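Local coordinates for ABC transporter substrate binding protein (Ribose) (Agrobacterium vitis, PDB 4WUT) that probably binds a sugar in the periplasm for uptake by an ABC transporter, and is seen here holding beta-D-fucopyranose and calcium ions, at residues I68-E76 / L88-A99; T150-A161 / K182-S193. All coordinates share one frame; numbering follows the deposited sequence.

Overall arrangement
The chain folds into two lobes with the sugar between them, and each contact belongs to a different lobe. Contact 1 packs helix 68-80 against the end of strand 85-88 and the loop that leads into helix 97-105; contact 2 pairs two parallel strands, 153-158 and 184-190, the latter at the edge of the sheet. Their centres lie about 27 Å apart, yet their nearest atoms come within about 5 Å without touching. Both reach toward the ligand at one end: the side chain of Ala-89 in contact 1 is about 7 Å from the fucose, whereas that of Tyr-159 in contact 2 touches it, at about 4 Å. At its far end the Lys-182 side chain is about 5 Å from a calcium ion.

Contact 1: I68-E76 / L88-A99; sequences IADQVNMVE and LAPSDPDALVPA
Gln-71 makes both hydrogen bonds between helix 68-76 and segment 88-99, using the two ends of its amide on the backbone of the loop after strand 85-88. Its OE1 accepts from Ser-91 N at 2.8 Å, with the donor tilted 25° from the carbonyl plane, while its NE2 gives a proton to Ala-89 O at 2.9 Å. That oxygen lies close to the amide plane of Gln-71, although the nitrogen sits above the plane of the Ala-89 carbonyl. The side chain leaves the helix with CG anti to the backbone N (chi1 -161°) and runs on extended, which carries the amide to the loop. NE2 has a further acceptor in Val-30 O, and the three bonds together fix the rotation of this buried group. Glutamine suits the place because it can donate and accept at once.

The apolar contacts lie along the same helix. Ile-68 divides its branches: CD1 meets Ser-91 CB at 3.5 Å, and CG2 rests on Ala-95 CB at 3.6 Å. One turn on, Val-72 CG2 lies alongside Leu-96 CD2, the two side chains running antiparallel, 3.9 Å apart. Val-75 CG2 touches both Leu-88 CD1 and Leu-96 CD1, and Val-75 CG1 meets Ala-99 CB at 3.7 Å. The small alanines let the two backbones come close, with Glu-76 CA and Ala-99 CA 5.6 Å apart.

Within the loop, Asp-92 OD2 accepts from Asp-94 N and from Ala-95 N, the latter at 2.9 Å on its anti lone pair. This Asx turn shapes the approach to helix 97-105. A helix packed beside the strand-to-helix loop that follows the next strand is characteristic of the Rossmann-like alpha/beta lobes of periplasmic sugar-binding proteins.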
loop_
_atom_site.group_PDB
_atom_site.type_symbol
_atom_site.label_atom_id
_atom_site.label_comp_id
_atom_site.label_asym_id
_atom_site.label_seq_id
_atom_site.Cartn_x
_atom_site.Cartn_y
_atom_site.Cartn_z
ATOM N N ILE A 68 -15.608 2.676 1.894
ATOM C CA ILE A 68 -15.336 3.839 1.071
ATOM C C ILE A 68 -16.218 5.026 1.452
ATOM O O ILE A 68 -15.730 6.159 1.614
ATOM C CB ILE A 68 -15.558 3.533 -0.430
ATOM C CG1 ILE A 68 -14.892 2.231 -0.851
ATOM C CG2 ILE A 68 -15.074 4.661 -1.276
ATOM C CD1 ILE A 68 -13.465 2.189 -0.522
ATOM N N ALA A 69 -17.498 4.766 1.604
ATOM C CA ALA A 69 -18.424 5.833 1.964
ATOM C C ALA A 69 -18.035 6.462 3.299
ATOM O O ALA A 69 -18.158 7.674 3.492
ATOM C CB ALA A 69 -19.834 5.317 2.020
ATOM N N ASP A 70 -17.572 5.634 4.230
ATOM C CA ASP A 70 -17.144 6.151 5.518
ATOM C C ASP A 70 -15.961 7.089 5.361
ATOM O O ASP A 70 -15.863 8.087 6.074
ATOM C CB ASP A 70 -16.788 5.008 6.470
ATOM C CG ASP A 70 -18.006 4.336 7.070
ATOM O OD1 ASP A 70 -19.130 4.888 6.976
ATOM O OD2 ASP A 70 -17.834 3.253 7.671
ATOM N N GLN A 71 -15.031 6.766 4.453
ATOM C CA GLN A 71 -13.898 7.654 4.243
ATOM C C GLN A 71 -14.327 8.964 3.579
ATOM O O GLN A 71 -13.829 10.025 3.938
ATOM C CB GLN A 71 -12.761 6.989 3.453
ATOM C CG GLN A 71 -11.457 7.738 3.662
ATOM C CD GLN A 71 -10.379 7.373 2.678
ATOM O OE1 GLN A 71 -10.581 7.401 1.459
ATOM N NE2 GLN A 71 -9.205 7.073 3.203
ATOM N N VAL A 72 -15.235 8.883 2.610
ATOM C CA VAL A 72 -15.780 10.082 1.993
ATOM C C VAL A 72 -16.368 10.995 3.076
ATOM O O VAL A 72 -16.117 12.187 3.123
ATOM C CB VAL A 72 -16.868 9.726 0.974
ATOM C CG1 VAL A 72 -17.665 10.959 0.551
ATOM C CG2 VAL A 72 -16.260 9.021 -0.270
ATOM N N ASN A 73 -17.177 10.418 3.948
ATOM C CA ASN A 73 -17.763 11.179 5.039
ATOM C C ASN A 73 -16.699 11.903 5.899
ATOM O O ASN A 73 -16.872 13.079 6.267
ATOM C CB ASN A 73 -18.651 10.237 5.861
ATOM C CG ASN A 73 -19.225 10.892 7.080
ATOM O OD1 ASN A 73 -18.622 10.867 8.156
ATOM N ND2 ASN A 73 -20.413 11.464 6.935
HETATM N N MSE A 74 -15.597 11.220 6.196
HETATM C CA MSE A 74 -14.507 11.822 6.959
HETATM C C MSE A 74 -13.883 13.021 6.268
HETATM O O MSE A 74 -13.604 14.028 6.904
HETATM C CB MSE A 74 -13.418 10.809 7.259
HETATM C CG MSE A 74 -13.837 9.834 8.289
HETATM SE SE MSE A 74 -12.350 8.637 8.738
HETATM C CE MSE A 74 -13.275 7.613 10.113
ATOM N N VAL A 75 -13.632 12.900 4.968
ATOM C CA VAL A 75 -13.048 14.011 4.245
ATOM C C VAL A 75 -14.046 15.198 4.168
ATOM O O VAL A 75 -13.687 16.363 4.418
ATOM C CB VAL A 75 -12.621 13.568 2.835
ATOM C CG1 VAL A 75 -12.115 14.755 2.049
ATOM C CG2 VAL A 75 -11.578 12.458 2.894
ATOM N N GLU A 76 -15.312 14.906 3.875
ATOM C CA GLU A 76 -16.327 15.947 3.837
ATOM C C GLU A 76 -16.382 16.673 5.164
ATOM O O GLU A 76 -16.515 17.890 5.218
ATOM C CB GLU A 76 -17.702 15.335 3.585
ATOM C CG GLU A 76 -17.918 14.836 2.179
ATOM C CD GLU A 76 -19.244 14.103 2.056
ATOM O OE1 GLU A 76 -19.898 13.823 3.106
ATOM O OE2 GLU A 76 -19.633 13.789 0.919
ATOM N N LEU A 88 -4.359 12.771 2.670
ATOM C CA LEU A 88 -5.351 11.731 2.379
ATOM C C LEU A 88 -4.739 10.556 1.629
ATOM O O LEU A 88 -4.061 10.765 0.618
ATOM C CB LEU A 88 -6.472 12.309 1.515
ATOM C CG LEU A 88 -7.548 11.329 1.029
ATOM C CD1 LEU A 88 -8.333 10.692 2.188
ATOM C CD2 LEU A 88 -8.481 12.058 0.075
ATOM N N ALA A 89 -4.972 9.338 2.126
ATOM C CA ALA A 89 -4.722 8.109 1.375
ATOM C C ALA A 89 -6.085 7.586 0.924
ATOM O O ALA A 89 -6.789 6.907 1.693
ATOM C CB ALA A 89 -4.021 7.071 2.219
ATOM N N PRO A 90 -6.489 7.928 -0.295
ATOM C CA PRO A 90 -7.881 7.677 -0.689
ATOM C C PRO A 90 -8.145 6.203 -0.887
ATOM O O PRO A 90 -7.360 5.519 -1.545
ATOM C CB PRO A 90 -8.025 8.429 -2.016
ATOM C CG PRO A 90 -6.649 8.518 -2.530
ATOM C CD PRO A 90 -5.760 8.674 -1.334
ATOM N N SER A 91 -9.265 5.710 -0.347
ATOM C CA SER A 91 -9.596 4.297 -0.443
ATOM C C SER A 91 -10.111 3.897 -1.832
ATOM O O SER A 91 -10.175 2.700 -2.148
ATOM C CB SER A 91 -10.606 3.923 0.624
ATOM O OG SER A 91 -10.032 4.139 1.902
ATOM N N ASP A 92 -10.461 4.893 -2.640
ATOM C CA ASP A 92 -10.916 4.672 -4.011
ATOM C C ASP A 92 -10.495 5.881 -4.851
ATOM O O ASP A 92 -10.559 7.011 -4.357
ATOM C CB ASP A 92 -12.439 4.499 -4.084
ATOM C CG ASP A 92 -12.900 4.069 -5.475
ATOM O OD1 ASP A 92 -12.815 2.855 -5.741
ATOM O OD2 ASP A 92 -13.308 4.933 -6.302
ATOM N N PRO A 93 -10.023 5.664 -6.096
ATOM C CA PRO A 93 -9.528 6.807 -6.857
ATOM C C PRO A 93 -10.609 7.700 -7.444
ATOM O O PRO A 93 -10.308 8.831 -7.803
ATOM C CB PRO A 93 -8.692 6.150 -7.967
ATOM C CG PRO A 93 -9.214 4.783 -8.113
ATOM C CD PRO A 93 -9.721 4.380 -6.753
ATOM N N ASP A 94 -11.828 7.200 -7.499
ATOM C CA ASP A 94 -12.949 7.942 -8.051
ATOM C C ASP A 94 -13.927 8.454 -6.990
ATOM O O ASP A 94 -14.362 9.613 -7.043
ATOM C CB ASP A 94 -13.667 7.063 -9.073
ATOM C CG ASP A 94 -12.782 6.714 -10.245
ATOM O OD1 ASP A 94 -12.441 7.637 -11.007
ATOM O OD2 ASP A 94 -12.423 5.522 -10.400
ATOM N N ALA A 95 -14.289 7.600 -6.042
ATOM C CA ALA A 95 -15.285 7.973 -5.054
ATOM C C ALA A 95 -14.857 9.149 -4.206
ATOM O O ALA A 95 -15.723 9.855 -3.674
ATOM C CB ALA A 95 -15.621 6.795 -4.165
ATOM N N LEU A 96 -13.547 9.351 -4.042
ATOM C CA LEU A 96 -13.054 10.435 -3.193
ATOM C C LEU A 96 -12.874 11.776 -3.930
ATOM O O LEU A 96 -12.639 12.809 -3.301
ATOM C CB LEU A 96 -11.720 10.047 -2.547
ATOM C CG LEU A 96 -11.810 9.221 -1.246
ATOM C CD1 LEU A 96 -12.347 10.110 -0.116
ATOM C CD2 LEU A 96 -12.633 7.953 -1.388
ATOM N N VAL A 97 -13.036 11.772 -5.251
ATOM C CA VAL A 97 -12.822 12.998 -6.019
ATOM C C VAL A 97 -13.758 14.155 -5.636
ATOM O O VAL A 97 -13.298 15.275 -5.447
ATOM C CB VAL A 97 -12.874 12.730 -7.511
ATOM C CG1 VAL A 97 -12.746 14.049 -8.264
ATOM C CG2 VAL A 97 -11.754 11.779 -7.892
ATOM N N PRO A 98 -15.070 13.891 -5.485
ATOM C CA PRO A 98 -15.951 15.014 -5.142
ATOM C C PRO A 98 -15.607 15.691 -3.818
ATOM O O PRO A 98 -15.682 16.917 -3.737
ATOM C CB PRO A 98 -17.331 14.353 -5.087
ATOM C CG PRO A 98 -17.215 13.228 -6.045
ATOM C CD PRO A 98 -15.847 12.692 -5.843
ATOM N N ALA A 99 -15.199 14.918 -2.813
ATOM C CA ALA A 99 -14.843 15.506 -1.527
ATOM C C ALA A 99 -13.542 16.293 -1.607
ATOM O O ALA A 99 -13.404 17.348 -0.981
ATOM C CB ALA A 99 -14.757 14.416 -0.461
#

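Contact 2: T150-A161 / K182-S193; sequences TEGKIAVMSYVA and KLQIVGPYYSQS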
loop_
_atom_site.group_PDB
_atom_site.type_symbol
_atom_site.label_atom_id
_atom_site.label_comp_id
_atom_site.label_asym_id
_atom_site.label_seq_id
_atom_site.Cartn_x
_atom_site.Cartn_y
_atom_site.Cartn_z
ATOM N N THR A 150 9.478 -19.906 -16.075
ATOM C CA THR A 150 8.568 -19.237 -16.992
ATOM C C THR A 150 7.375 -20.094 -17.414
ATOM O O THR A 150 6.553 -19.641 -18.225
ATOM C CB THR A 150 9.342 -18.772 -18.258
ATOM O OG1 THR A 150 10.113 -19.857 -18.787
ATOM C CG2 THR A 150 10.268 -17.616 -17.916
ATOM N N GLU A 151 7.263 -21.299 -16.853
ATOM C CA GLU A 151 6.172 -22.227 -17.159
ATOM C C GLU A 151 5.492 -22.668 -15.864
ATOM O O GLU A 151 6.145 -22.906 -14.857
ATOM C CB GLU A 151 6.690 -23.461 -17.910
ATOM C CG GLU A 151 7.290 -23.161 -19.264
ATOM C CD GLU A 151 8.098 -24.330 -19.821
ATOM O OE1 GLU A 151 7.712 -25.497 -19.597
ATOM O OE2 GLU A 151 9.131 -24.088 -20.479
ATOM N N GLY A 152 4.172 -22.767 -15.882
ATOM C CA GLY A 152 3.443 -23.223 -14.715
ATOM C C GLY A 152 2.402 -22.215 -14.302
ATOM O O GLY A 152 2.120 -21.237 -15.004
ATOM N N LYS A 153 1.860 -22.432 -13.113
ATOM C CA LYS A 153 0.743 -21.647 -12.614
ATOM C C LYS A 153 1.153 -20.844 -11.380
ATOM O O LYS A 153 1.826 -21.372 -10.486
ATOM C CB LYS A 153 -0.390 -22.582 -12.220
ATOM C CG LYS A 153 -1.047 -23.326 -13.362
ATOM C CD LYS A 153 -1.875 -24.486 -12.839
ATOM C CE LYS A 153 -3.296 -24.098 -12.589
ATOM N NZ LYS A 153 -4.053 -25.171 -11.852
ATOM N N ILE A 154 0.740 -19.588 -11.328
ATOM C CA ILE A 154 0.903 -18.787 -10.127
ATOM C C ILE A 154 -0.428 -18.118 -9.781
ATOM O O ILE A 154 -1.263 -17.921 -10.660
ATOM C CB ILE A 154 1.996 -17.721 -10.260
ATOM C CG1 ILE A 154 1.624 -16.705 -11.335
ATOM C CG2 ILE A 154 3.377 -18.375 -10.504
ATOM C CD1 ILE A 154 2.568 -15.502 -11.366
ATOM N N ALA A 155 -0.615 -17.783 -8.513
ATOM C CA ALA A 155 -1.840 -17.130 -8.054
ATOM C C ALA A 155 -1.586 -15.700 -7.650
ATOM O O ALA A 155 -0.536 -15.376 -7.092
ATOM C CB ALA A 155 -2.415 -17.887 -6.870
ATOM N N VAL A 156 -2.571 -14.833 -7.904
ATOM C CA VAL A 156 -2.499 -13.436 -7.509
ATOM C C VAL A 156 -3.563 -13.165 -6.448
ATOM O O VAL A 156 -4.780 -13.234 -6.732
ATOM C CB VAL A 156 -2.716 -12.499 -8.709
ATOM C CG1 VAL A 156 -2.829 -11.070 -8.234
ATOM C CG2 VAL A 156 -1.559 -12.663 -9.681
HETATM N N MSE A 157 -3.091 -12.864 -5.245
HETATM C CA MSE A 157 -3.927 -12.505 -4.098
HETATM C C MSE A 157 -3.852 -10.995 -3.939
HETATM O O MSE A 157 -2.834 -10.427 -3.499
HETATM C CB MSE A 157 -3.426 -13.195 -2.815
HETATM C CG MSE A 157 -3.031 -14.659 -3.015
HETATM SE SE MSE A 157 -4.371 -15.796 -3.901
HETATM C CE MSE A 157 -5.704 -15.869 -2.542
ATOM N N SER A 158 -4.952 -10.327 -4.301
ATOM C CA SER A 158 -5.020 -8.886 -4.213
ATOM C C SER A 158 -5.950 -8.464 -3.070
ATOM O O SER A 158 -6.351 -9.288 -2.267
ATOM C CB SER A 158 -5.454 -8.304 -5.549
ATOM O OG SER A 158 -5.356 -6.887 -5.519
ATOM N N TYR A 159 -6.194 -7.164 -2.973
ATOM C CA TYR A 159 -6.842 -6.611 -1.796
ATOM C C TYR A 159 -8.171 -5.965 -2.160
ATOM O O TYR A 159 -9.202 -6.632 -2.128
ATOM C CB TYR A 159 -5.893 -5.680 -0.988
ATOM C CG TYR A 159 -5.004 -4.712 -1.697
ATOM C CD1 TYR A 159 -3.885 -5.150 -2.399
ATOM C CD2 TYR A 159 -5.186 -3.342 -1.564
ATOM C CE1 TYR A 159 -3.026 -4.274 -3.003
ATOM C CE2 TYR A 159 -4.321 -2.455 -2.160
ATOM C CZ TYR A 159 -3.240 -2.926 -2.881
ATOM O OH TYR A 159 -2.371 -2.051 -3.474
ATOM N N VAL A 160 -8.147 -4.677 -2.484
ATOM C CA VAL A 160 -9.372 -3.971 -2.887
ATOM C C VAL A 160 -9.267 -3.643 -4.364
ATOM O O VAL A 160 -8.382 -2.875 -4.784
ATOM C CB VAL A 160 -9.590 -2.690 -2.047
ATOM C CG1 VAL A 160 -10.821 -1.910 -2.534
ATOM C CG2 VAL A 160 -9.767 -3.022 -0.547
ATOM N N ALA A 161 -10.141 -4.238 -5.169
ATOM C CA ALA A 161 -10.044 -4.092 -6.618
ATOM C C ALA A 161 -10.215 -2.626 -7.001
ATOM O O ALA A 161 -11.216 -1.985 -6.654
ATOM C CB ALA A 161 -11.095 -4.937 -7.299
ATOM N N LYS A 182 5.313 -17.600 -19.864
ATOM C CA LYS A 182 4.025 -18.182 -20.208
ATOM C C LYS A 182 3.344 -18.742 -18.943
ATOM O O LYS A 182 2.549 -19.670 -19.018
ATOM C CB LYS A 182 4.132 -19.228 -21.325
ATOM C CG LYS A 182 5.320 -20.170 -21.259
ATOM C CD LYS A 182 5.177 -21.283 -22.296
ATOM C CE LYS A 182 5.223 -20.763 -23.719
ATOM N NZ LYS A 182 6.579 -20.276 -24.112
ATOM N N LEU A 183 3.666 -18.163 -17.790
ATOM C CA LEU A 183 2.973 -18.524 -16.551
ATOM C C LEU A 183 1.491 -18.224 -16.664
ATOM O O LEU A 183 1.080 -17.206 -17.236
ATOM C CB LEU A 183 3.559 -17.789 -15.351
ATOM C CG LEU A 183 5.015 -18.108 -15.010
ATOM C CD1 LEU A 183 5.650 -17.113 -14.026
ATOM C CD2 LEU A 183 5.152 -19.533 -14.479
ATOM N N GLN A 184 0.701 -19.139 -16.115
ATOM C CA GLN A 184 -0.749 -19.002 -16.056
ATOM C C GLN A 184 -1.137 -18.379 -14.746
ATOM O O GLN A 184 -0.737 -18.881 -13.703
ATOM C CB GLN A 184 -1.401 -20.378 -16.159
ATOM C CG GLN A 184 -2.890 -20.367 -15.932
ATOM C CD GLN A 184 -3.519 -21.742 -16.094
ATOM O OE1 GLN A 184 -2.955 -22.628 -16.750
ATOM N NE2 GLN A 184 -4.694 -21.928 -15.488
ATOM N N ILE A 185 -1.920 -17.304 -14.787
ATOM C CA ILE A 185 -2.338 -16.629 -13.574
ATOM C C ILE A 185 -3.703 -17.151 -13.121
ATOM O O ILE A 185 -4.652 -17.194 -13.901
ATOM C CB ILE A 185 -2.373 -15.111 -13.765
ATOM C CG1 ILE A 185 -0.943 -14.575 -13.923
ATOM C CG2 ILE A 185 -3.078 -14.425 -12.595
ATOM C CD1 ILE A 185 -0.872 -13.156 -14.404
ATOM N N VAL A 186 -3.756 -17.616 -11.874
ATOM C CA VAL A 186 -4.981 -17.992 -11.174
ATOM C C VAL A 186 -5.399 -16.791 -10.314
ATOM O O VAL A 186 -4.575 -16.177 -9.634
ATOM C CB VAL A 186 -4.702 -19.194 -10.246
ATOM C CG1 VAL A 186 -5.972 -19.628 -9.538
ATOM C CG2 VAL A 186 -4.089 -20.350 -11.048
ATOM N N GLY A 187 -6.683 -16.447 -10.339
ATOM C CA GLY A 187 -7.117 -15.205 -9.726
ATOM C C GLY A 187 -7.243 -14.116 -10.769
ATOM O O GLY A 187 -7.404 -14.407 -11.969
ATOM N N PRO A 188 -7.168 -12.855 -10.342
ATOM C CA PRO A 188 -6.939 -12.381 -8.974
ATOM C C PRO A 188 -8.084 -12.635 -8.021
ATOM O O PRO A 188 -9.277 -12.727 -8.412
ATOM C CB PRO A 188 -6.732 -10.884 -9.149
ATOM C CG PRO A 188 -7.556 -10.550 -10.375
ATOM C CD PRO A 188 -7.355 -11.738 -11.282
ATOM N N TYR A 189 -7.711 -12.779 -6.758
ATOM C CA TYR A 189 -8.662 -12.839 -5.669
ATOM C C TYR A 189 -8.551 -11.528 -4.901
ATOM O O TYR A 189 -7.521 -10.832 -4.974
ATOM C CB TYR A 189 -8.385 -14.068 -4.800
ATOM C CG TYR A 189 -8.567 -15.331 -5.604
ATOM C CD1 TYR A 189 -9.833 -15.835 -5.869
ATOM C CD2 TYR A 189 -7.482 -15.981 -6.168
ATOM C CE1 TYR A 189 -10.002 -16.973 -6.650
ATOM C CE2 TYR A 189 -7.658 -17.103 -6.951
ATOM C CZ TYR A 189 -8.902 -17.589 -7.189
ATOM O OH TYR A 189 -9.051 -18.703 -7.963
ATOM N N TYR A 190 -9.619 -11.148 -4.200
ATOM C CA TYR A 190 -9.647 -9.870 -3.490
ATOM C C TYR A 190 -9.969 -10.054 -2.024
ATOM O O TYR A 190 -11.098 -10.430 -1.665
ATOM C CB TYR A 190 -10.604 -8.889 -4.155
ATOM C CG TYR A 190 -10.188 -8.566 -5.581
ATOM C CD1 TYR A 190 -9.113 -7.722 -5.852
ATOM C CD2 TYR A 190 -10.838 -9.151 -6.647
ATOM C CE1 TYR A 190 -8.728 -7.445 -7.153
ATOM C CE2 TYR A 190 -10.478 -8.883 -7.944
ATOM C CZ TYR A 190 -9.444 -8.032 -8.201
ATOM O OH TYR A 190 -9.100 -7.796 -9.524
ATOM N N SER A 191 -8.997 -9.764 -1.169
ATOM C CA SER A 191 -9.126 -9.976 0.269
ATOM C C SER A 191 -9.872 -8.854 0.987
ATOM O O SER A 191 -10.191 -8.989 2.174
ATOM C CB SER A 191 -7.772 -10.039 0.935
ATOM O OG SER A 191 -7.161 -8.766 0.877
ATOM N N GLN A 192 -10.130 -7.744 0.299
ATOM C CA GLN A 192 -10.661 -6.507 0.927
ATOM C C GLN A 192 -9.754 -5.999 2.073
ATOM O O GLN A 192 -10.183 -5.309 2.996
ATOM C CB GLN A 192 -12.115 -6.670 1.410
ATOM C CG GLN A 192 -13.020 -7.253 0.349
ATOM C CD GLN A 192 -13.027 -6.422 -0.885
ATOM O OE1 GLN A 192 -12.877 -5.200 -0.825
ATOM N NE2 GLN A 192 -13.209 -7.069 -2.019
ATOM N N SER A 193 -8.461 -6.325 1.958
ATOM C CA SER A 193 -7.459 -5.990 2.990
ATOM C C SER A 193 -7.769 -6.592 4.374
ATOM O O SER A 193 -7.368 -6.057 5.412
ATOM C CB SER A 193 -7.214 -4.489 3.090
ATOM O OG SER A 193 -6.555 -4.053 1.895
HETATM O O HOH W 1 2.672 -22.234 -18.303
HETATM O O HOH W 2 -12.648 -5.457 -3.840
#
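Ile-154 and Ile-185 are bridge partners in the parallel strands 153-158 and 184-190, which helix 164-180 joins as a beta-alpha-beta crossover, with the second strand at the edge of the sheet. Backbone bonds run from the one between Lys-182 N and Thr-150 O at one end to that between Gln-192 N and Tyr-159 O at the other. A beta bulge interrupts the ladder: Val-156 N donates to Val-186 O, but Val-156 O receives Tyr-189 N at 3.0 Å, one residue later than regular pairing would give. Gly-187 and the cis peptide before Pro-188 lie in the bulge. Glycine fits there because a CB would run into Val-156 O.

Tyr-190 can be followed outward. Its CB lies 3.3 Å from Tyr-159 O, which sits at the ring edge. CG is near that oxygen and Ala-161 CB. With CG anti to the carbonyl carbon (chi1 -62°), the ring lies against the loop after the neighbouring strand: CD1 comes to 3.7 Å from Ser-158 CB, CE1 to 3.5 Å from Ala-161 CB, and CZ and CE2 also face that methyl. Ala-161 CB stands over one face, 3.6 Å from the Tyr-190 ring centroid and 19° off the ring normal, a CH-pi contact for which alanine is small enough. Beyond CZ, Tyr-190 OH is still 4.1 Å from Ala-161 CB.

On the sheet face shared by Ala-155 and Val-186, the selenium of Met-157, a selenomethionine, lies 3.9 Å from Tyr-189 CD2, oblique to the ring, in a Met-aromatic contact. Bends at chi2 and chi3 fold the chain back, placing its CE near Tyr-189 CB. Tyr-159 continues into the sugar pocket, its OH hydrogen-bonded to Ser-165. Ser-193 OG, bonded to Glu-65 and Asn-219, approaches the Tyr-159 CB. Where the strands end, Gln-192 N bonds to Tyr-159 O at 2.8 Å from above the carbonyl plane.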